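Local coordinates for protein beta-galactosidase (Marinomonas sp. ef1, PDB 6Y2K) that catalyses the hydrolysis of terminal beta-galactosyl residues from beta-galactosides as a cold-active, hexameric member of glycoside hydrolase family 42, at residues K79-V82 against S87-A90; L225-L230 against R237-N242. All coordinates share one frame; numbering follows the deposited sequence.

Contact 1 of 2, residues K79-V82 against S87-A90; sequences KWLV and SMLA
L81 and V82 of the short helix 79-84 meet M88 and L89 in a small, buried, wholly apolar contact on the long connection that leads from the third barrel strand, 67-71, to helix 111-128. The chain turns back after the helix, and its 3-10 segment sends M88 across to the helix face. CG of M88 takes the crowded position between its own N and carbonyl carbon (chi1 85°), and a bend at chi3 of -97° turns the methyl CE off the line of the chain. Most of the contacts of M88 run through its sulfur. L81 CD2 lies 3.5 Å from M88 SD, with the two side chains crossing at about a right angle, and it also reaches M88 CE at 3.8 Å. The backbone of V82 takes part as well: its CA is 3.8 Å from M88 SD, so the thioether lies against the helix itself. The two methyls of V82 divide the work. CG2 turns to M88 SD at a looser 4.2 Å, while CG1 meets the end of L89, 3.8 Å from its CD2. On the helix 79-84 side, E194 of a second subunit forms a salt bridge with K79. Helix 111-128 packs against both sides of the contact, its Y113 touching L81 and M88 alike.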
# COMPACT_ATOMS: atom_id res chain seq x y z
N LYS A 79 -52.42 13.45 -17.22
CA LYS A 79 -52.27 12.61 -18.41
C LYS A 79 -53.26 12.97 -19.52
O LYS A 79 -52.91 12.94 -20.71
CB LYS A 79 -52.42 11.13 -18.06
CG LYS A 79 -52.15 10.15 -19.20
CD LYS A 79 -50.87 10.44 -19.98
CE LYS A 79 -50.25 9.17 -20.56
NZ LYS A 79 -51.19 8.46 -21.47
N TRP A 80 -54.50 13.34 -19.15
CA TRP A 80 -55.47 13.78 -20.16
C TRP A 80 -54.95 14.97 -20.97
O TRP A 80 -55.19 15.06 -22.17
CB TRP A 80 -56.85 14.07 -19.56
CG TRP A 80 -56.93 15.21 -18.58
CD1 TRP A 80 -57.03 15.09 -17.23
CD2 TRP A 80 -56.94 16.61 -18.86
NE1 TRP A 80 -57.10 16.33 -16.65
CE2 TRP A 80 -57.05 17.29 -17.63
CE3 TRP A 80 -56.88 17.37 -20.04
CZ2 TRP A 80 -57.08 18.68 -17.54
CZ3 TRP A 80 -56.91 18.76 -19.95
CH2 TRP A 80 -57.01 19.40 -18.71
N LEU A 81 -54.22 15.87 -20.32
CA LEU A 81 -53.66 17.05 -20.99
C LEU A 81 -52.49 16.67 -21.91
O LEU A 81 -52.42 17.12 -23.05
CB LEU A 81 -53.26 18.10 -19.93
CG LEU A 81 -52.86 19.51 -20.39
CD1 LEU A 81 -53.05 20.51 -19.26
CD2 LEU A 81 -51.43 19.56 -20.91
N VAL A 82 -51.61 15.80 -21.42
CA VAL A 82 -50.51 15.25 -22.23
C VAL A 82 -51.05 14.56 -23.49
O VAL A 82 -50.54 14.80 -24.59
CB VAL A 82 -49.63 14.26 -21.40
CG1 VAL A 82 -48.64 13.51 -22.29
CG2 VAL A 82 -48.89 15.00 -20.28
N SER A 87 -47.24 17.16 -28.89
CA SER A 87 -46.11 18.06 -29.18
C SER A 87 -45.51 18.76 -27.94
O SER A 87 -44.46 19.42 -28.06
CB SER A 87 -46.52 19.12 -30.20
OG SER A 87 -47.41 20.07 -29.64
N MET A 88 -46.17 18.67 -26.78
CA MET A 88 -45.63 19.23 -25.54
C MET A 88 -44.49 18.41 -24.93
O MET A 88 -43.72 18.93 -24.14
CB MET A 88 -46.73 19.44 -24.47
CG MET A 88 -47.08 18.23 -23.62
SD MET A 88 -48.50 18.50 -22.54
CE MET A 88 -47.66 18.95 -21.03
N LEU A 89 -44.40 17.13 -25.29
CA LEU A 89 -43.41 16.25 -24.68
C LEU A 89 -42.00 16.50 -25.20
O LEU A 89 -41.78 16.64 -26.40
CB LEU A 89 -43.79 14.77 -24.86
CG LEU A 89 -45.07 14.32 -24.14
CD1 LEU A 89 -45.43 12.90 -24.55
CD2 LEU A 89 -44.93 14.40 -22.63
N ALA A 90 -41.05 16.55 -24.28
CA ALA A 90 -39.64 16.68 -24.62
C ALA A 90 -39.10 15.41 -25.25
O ALA A 90 -39.68 14.33 -25.12
CB ALA A 90 -38.84 17.00 -23.36

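Contact 2 of 2, residues L225-L230 against R237-N242; sequences LQVDIL and RDLVHN
V227, L230 and L239 meet through aliphatic groups alone, and the flat groups stand beside them. N242 OD1 sits over one face of the H241 imidazole, 3.7 Å from its plane and nearer the ring's edge than its centre, while H241 ND1 is hydrogen-bonded to the carbonyl oxygen of T139. The amide of Q226 is held at both ends, OE1 by T72 and NE2 by T74. This is the helix-on-strand layer of a TIM barrel: helix 205-233, packed outside the barrel, is the last helix of the connection from strand 134-138 and leads into its parallel neighbour 238-244, a beta-alpha-beta crossover. The side chains of the strand alternate, L239 pointing to the helix while D238 and V240 touch W311 of strand 310-315. L239 is the strand residue that meets the helix here, and its two methyls share the task. With CG anti to the carbonyl carbon (chi1 -51°), the isobutyl fork reaches the helix surface between V227 and L230, one turn apart. CD1 faces V227 CG1 at a loose 4.1 Å and also lies 4.0 Å from L230 CB. Replacing L239 with an alanine removes both methyls, which would probably open a gap between helix and strand and leave V227 and L230 without their mate. L259 lies against V227 and L239, and W137 of strand 134-138 against L230. This helix turn is held by the bond from L230 N to Q226 O, 3.0 Å long. L239 CD2 makes the closest approach of the contact, 3.8 Å from L230 CB, and reaches L230 CD1 at 4.1 Å.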
# COMPACT_ATOMS: atom_id res chain seq x y z
N LEU A 225 -44.49 34.34 -18.40
CA LEU A 225 -45.93 34.33 -18.64
C LEU A 225 -46.71 34.17 -17.33
O LEU A 225 -47.75 34.80 -17.15
CB LEU A 225 -46.35 33.32 -19.72
CG LEU A 225 -46.79 31.89 -19.41
CD1 LEU A 225 -48.18 31.81 -18.79
CD2 LEU A 225 -46.75 31.08 -20.71
N GLN A 226 -46.20 33.35 -16.41
CA GLN A 226 -46.83 33.16 -15.10
C GLN A 226 -46.67 34.41 -14.24
O GLN A 226 -47.63 34.86 -13.60
CB GLN A 226 -46.28 31.92 -14.39
CG GLN A 226 -46.46 30.62 -15.19
CD GLN A 226 -46.34 29.34 -14.37
OE1 GLN A 226 -46.50 29.36 -13.13
NE2 GLN A 226 -46.04 28.24 -15.02
N VAL A 227 -45.47 34.99 -14.23
CA VAL A 227 -45.20 36.22 -13.49
C VAL A 227 -46.16 37.36 -13.90
O VAL A 227 -46.69 38.07 -13.04
CB VAL A 227 -43.72 36.67 -13.66
CG1 VAL A 227 -43.50 38.11 -13.20
CG2 VAL A 227 -42.78 35.73 -12.91
N ASP A 228 -46.36 37.54 -15.21
CA ASP A 228 -47.23 38.62 -15.69
C ASP A 228 -48.67 38.47 -15.16
O ASP A 228 -49.27 39.46 -14.72
CB ASP A 228 -47.23 38.72 -17.22
CG ASP A 228 -45.91 39.21 -17.79
OD1 ASP A 228 -45.06 39.76 -17.06
OD2 ASP A 228 -45.74 39.06 -19.01
N ILE A 229 -49.18 37.24 -15.18
CA ILE A 229 -50.50 36.93 -14.63
C ILE A 229 -50.57 37.21 -13.12
O ILE A 229 -51.55 37.79 -12.64
CB ILE A 229 -50.90 35.46 -14.89
CG1 ILE A 229 -51.09 35.22 -16.39
CG2 ILE A 229 -52.19 35.09 -14.15
CD1 ILE A 229 -50.99 33.76 -16.80
N LEU A 230 -49.54 36.77 -12.39
CA LEU A 230 -49.50 36.92 -10.95
C LEU A 230 -49.31 38.38 -10.51
O LEU A 230 -49.88 38.78 -9.49
CB LEU A 230 -48.43 36.00 -10.32
CG LEU A 230 -48.71 34.49 -10.47
CD1 LEU A 230 -47.46 33.67 -10.20
CD2 LEU A 230 -49.86 34.04 -9.59
N ARG A 237 -47.89 40.20 -3.45
CA ARG A 237 -47.39 38.87 -3.09
C ARG A 237 -45.96 38.67 -3.62
O ARG A 237 -45.67 39.06 -4.75
CB ARG A 237 -48.31 37.77 -3.63
CG ARG A 237 -49.52 37.47 -2.76
CD ARG A 237 -50.47 38.65 -2.60
NE ARG A 237 -51.61 38.29 -1.75
CZ ARG A 237 -52.64 39.09 -1.47
NH1 ARG A 237 -53.61 38.65 -0.68
NH2 ARG A 237 -52.71 40.32 -1.99
N ASP A 238 -45.09 38.06 -2.82
CA ASP A 238 -43.73 37.74 -3.25
C ASP A 238 -43.76 36.60 -4.26
O ASP A 238 -44.29 35.53 -3.97
CB ASP A 238 -42.85 37.31 -2.07
CG ASP A 238 -42.51 38.45 -1.13
OD1 ASP A 238 -42.30 39.58 -1.59
OD2 ASP A 238 -42.40 38.18 0.08
N LEU A 239 -43.20 36.84 -5.44
CA LEU A 239 -43.09 35.79 -6.47
C LEU A 239 -41.70 35.19 -6.37
O LEU A 239 -40.69 35.91 -6.34
CB LEU A 239 -43.36 36.37 -7.85
CG LEU A 239 -44.66 37.19 -7.98
CD1 LEU A 239 -44.87 37.64 -9.41
CD2 LEU A 239 -45.86 36.37 -7.51
N VAL A 240 -41.66 33.86 -6.31
CA VAL A 240 -40.44 33.11 -6.02
C VAL A 240 -40.40 31.87 -6.90
O VAL A 240 -41.44 31.37 -7.33
CB VAL A 240 -40.37 32.75 -4.50
CG1 VAL A 240 -41.52 31.85 -4.07
CG2 VAL A 240 -39.04 32.11 -4.12
N HIS A 241 -39.19 31.39 -7.18
CA HIS A 241 -38.99 30.06 -7.73
C HIS A 241 -37.98 29.29 -6.87
O HIS A 241 -37.14 29.90 -6.19
CB HIS A 241 -38.55 30.10 -9.19
CG HIS A 241 -38.52 28.74 -9.81
ND1 HIS A 241 -39.67 28.05 -10.13
CD2 HIS A 241 -37.49 27.88 -10.03
CE1 HIS A 241 -39.35 26.85 -10.57
NE2 HIS A 241 -38.03 26.72 -10.52
N ASN A 242 -38.11 27.96 -6.87
CA ASN A 242 -37.23 27.09 -6.08
C ASN A 242 -36.14 26.45 -6.96
O ASN A 242 -36.40 25.53 -7.72
CB ASN A 242 -38.03 26.06 -5.25
CG ASN A 242 -38.92 25.15 -6.09
OD1 ASN A 242 -39.41 25.52 -7.16
ND2 ASN A 242 -39.14 23.93 -5.59

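Overall arrangement
Both contacts belong to the TIM-barrel part of the chain and join a helix to the chain that follows it, one after the other in sequence. Contact 2 lies deeper, about 19 Å from the chain centre, and builds the barrel wall itself; contact 1, about 29 Å out, sits in a connection next to another subunit. Their centres are about 23 Å apart and they do not touch, yet helix 111-128 borders both. Each is buried and apolar where its segments meet, but contact 1 adds a thioether, lying partly against helix backbone, to its branched aliphatic groups; contact 2 has the aliphatic groups alone. Of the two, only contact 1 has residues reached by a neighbouring subunit.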